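Local coordinates for protein interferon (Danio rerio, PDB 3PIV) that probably acts as a secreted type I interferon, a cytokine of antiviral defence that signals by binding cell-surface receptors, at residues Ile12-Ser17 with Arg150-Ala155. Numbering follows the deposited sequence.
Sequences IITTES and RMDIIA
T14 and D152 bring two helical segments together, I12-S17 of helix 10-23 and R150-A155 of helix 134-158, which run in roughly opposite directions. T14 CA and D152 CA, 6.3 Å apart, are the closest CA pair, and only 92 Å² is buried between the segments, a small interface carried by these two side chains. T14 OG1 donates a hydrogen bond to D152 OD1 over 2.7 Å, reaching the oxygen from its anti side and 33° out of the carboxylate plane. Threonine suits the close approach: the hydroxyl lies anti to its own carbonyl carbon (chi1 -62°), while the methyl T14 CG2 rests 3.8 Å from D152 CB, so a single short branched residue supplies both a donor and an apolar surface. Aspartate, one bond longer, holds out two acceptor oxygens. Its chi1 of 180° directs CG to a place beside the carbonyl carbon, and the two side chains cross at about a right angle. The second oxygen, OD2, forms a salt bridge with R11, three residues before T14 on the same helix, so both carboxylate oxygens are held by helix 10-23. That pairing should offset the cost of burying the charge and favour the ionised form. On neighbouring faces I13 and S17 touch I88 of helix 79-101, M151 lies on L55 and L59 of helix 48-66, and A155, with little bulk, lets Y10 lie against it. A buried polar link of this kind joins the first and last helices, which are antiparallel neighbours in the up-up-down-down four-helix bundle of helical cytokines, including type I interferons.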
loop_
_atom_site.group_PDB
_atom_site.type_symbol
_atom_site.label_atom_id
_atom_site.label_comp_id
_atom_site.label_asym_id
_atom_site.label_seq_id
_atom_site.Cartn_x
_atom_site.Cartn_y
_atom_site.Cartn_z
ATOM N N ILE A 12 5.339 -13.760 -2.572
ATOM C CA ILE A 12 6.570 -13.280 -3.193
ATOM C C ILE A 12 6.637 -11.747 -3.275
ATOM O O ILE A 12 7.680 -11.148 -3.008
ATOM C CB ILE A 12 6.731 -13.859 -4.605
ATOM C CG1 ILE A 12 6.835 -15.380 -4.536
ATOM C CG2 ILE A 12 7.916 -13.227 -5.309
ATOM C CD1 ILE A 12 7.822 -15.867 -3.528
ATOM N N ILE A 13 5.526 -11.125 -3.656
ATOM C CA ILE A 13 5.442 -9.665 -3.729
ATOM C C ILE A 13 5.615 -9.107 -2.340
ATOM O O ILE A 13 6.329 -8.122 -2.128
ATOM C CB ILE A 13 4.064 -9.198 -4.251
ATOM C CG1 ILE A 13 3.844 -9.650 -5.694
ATOM C CG2 ILE A 13 3.936 -7.690 -4.145
ATOM C CD1 ILE A 13 5.087 -9.595 -6.563
ATOM N N THR A 14 4.945 -9.749 -1.390
ATOM C CA THR A 14 5.004 -9.343 0.005
ATOM C C THR A 14 6.428 -9.366 0.542
ATOM O O THR A 14 6.897 -8.395 1.120
ATOM C CB THR A 14 4.128 -10.254 0.882
ATOM O OG1 THR A 14 2.754 -10.151 0.470
ATOM C CG2 THR A 14 4.270 -9.870 2.336
ATOM N N THR A 15 7.102 -10.493 0.366
ATOM C CA THR A 15 8.467 -10.660 0.842
ATOM C C THR A 15 9.445 -9.670 0.196
ATOM O O THR A 15 10.170 -8.951 0.889
ATOM C CB THR A 15 8.963 -12.086 0.551
ATOM O OG1 THR A 15 8.193 -13.024 1.315
ATOM C CG2 THR A 15 10.427 -12.212 0.914
ATOM N N GLU A 16 9.470 -9.639 -1.129
ATOM C CA GLU A 16 10.399 -8.750 -1.819
ATOM C C GLU A 16 10.117 -7.278 -1.481
ATOM O O GLU A 16 11.043 -6.517 -1.206
ATOM C CB GLU A 16 10.365 -8.986 -3.329
ATOM C CG GLU A 16 10.749 -10.392 -3.734
ATOM C CD GLU A 16 10.830 -10.583 -5.251
ATOM O OE1 GLU A 16 10.186 -9.816 -6.005
ATOM O OE2 GLU A 16 11.539 -11.517 -5.693
ATOM N N SER A 17 8.845 -6.884 -1.461
ATOM C CA SER A 17 8.513 -5.473 -1.203
ATOM C C SER A 17 8.880 -5.050 0.218
ATOM O O SER A 17 9.416 -3.956 0.428
ATOM C CB SER A 17 7.036 -5.161 -1.516
ATOM O OG SER A 17 6.155 -5.771 -0.586
ATOM N N ARG A 150 -0.938 -6.734 6.128
ATOM C CA ARG A 150 -2.352 -7.069 6.030
ATOM C C ARG A 150 -2.806 -7.428 4.598
ATOM O O ARG A 150 -3.641 -8.319 4.416
ATOM C CB ARG A 150 -3.204 -5.942 6.606
ATOM C CG ARG A 150 -2.963 -5.654 8.101
ATOM C CD ARG A 150 -3.438 -6.780 9.027
ATOM N NE ARG A 150 -4.863 -7.100 8.895
ATOM C CZ ARG A 150 -5.838 -6.582 9.646
ATOM N NH1 ARG A 150 -5.555 -5.689 10.575
ATOM N NH2 ARG A 150 -7.101 -6.937 9.448
ATOM N N MET A 151 -2.276 -6.735 3.592
ATOM C CA MET A 151 -2.597 -7.071 2.207
ATOM C C MET A 151 -2.289 -8.523 1.906
ATOM O O MET A 151 -3.020 -9.173 1.193
ATOM C CB MET A 151 -1.862 -6.156 1.220
ATOM C CG MET A 151 -2.388 -4.727 1.233
ATOM S SD MET A 151 -1.229 -3.575 0.467
ATOM C CE MET A 151 -1.751 -3.696 -1.248
ATOM N N ASP A 152 -1.206 -9.024 2.475
ATOM C CA ASP A 152 -0.775 -10.399 2.246
ATOM C C ASP A 152 -1.778 -11.415 2.814
ATOM O O ASP A 152 -1.983 -12.493 2.256
ATOM C CB ASP A 152 0.606 -10.604 2.874
ATOM C CG ASP A 152 1.126 -12.009 2.692
ATOM O OD1 ASP A 152 1.563 -12.348 1.567
ATOM O OD2 ASP A 152 1.105 -12.771 3.678
ATOM N N ILE A 153 -2.403 -11.058 3.925
ATOM C CA ILE A 153 -3.434 -11.892 4.515
ATOM C C ILE A 153 -4.629 -11.938 3.576
ATOM O O ILE A 153 -5.136 -12.999 3.245
ATOM C CB ILE A 153 -3.868 -11.354 5.891
ATOM C CG1 ILE A 153 -2.729 -11.517 6.907
ATOM C CG2 ILE A 153 -5.126 -12.062 6.378
ATOM C CD1 ILE A 153 -3.104 -11.055 8.297
ATOM N N ILE A 154 -5.060 -10.769 3.136
ATOM C CA ILE A 154 -6.161 -10.667 2.188
ATOM C C ILE A 154 -5.888 -11.446 0.906
ATOM O O ILE A 154 -6.783 -12.093 0.374
ATOM C CB ILE A 154 -6.458 -9.201 1.856
ATOM C CG1 ILE A 154 -7.072 -8.510 3.084
ATOM C CG2 ILE A 154 -7.362 -9.099 0.628
ATOM C CD1 ILE A 154 -7.050 -7.000 2.994
ATOM N N ALA A 155 -4.659 -11.381 0.402
ATOM C CA ALA A 155 -4.310 -12.120 -0.798
ATOM C C ALA A 155 -4.379 -13.619 -0.521
ATOM O O ALA A 155 -4.966 -14.367 -1.298
ATOM C CB ALA A 155 -2.928 -11.726 -1.309
#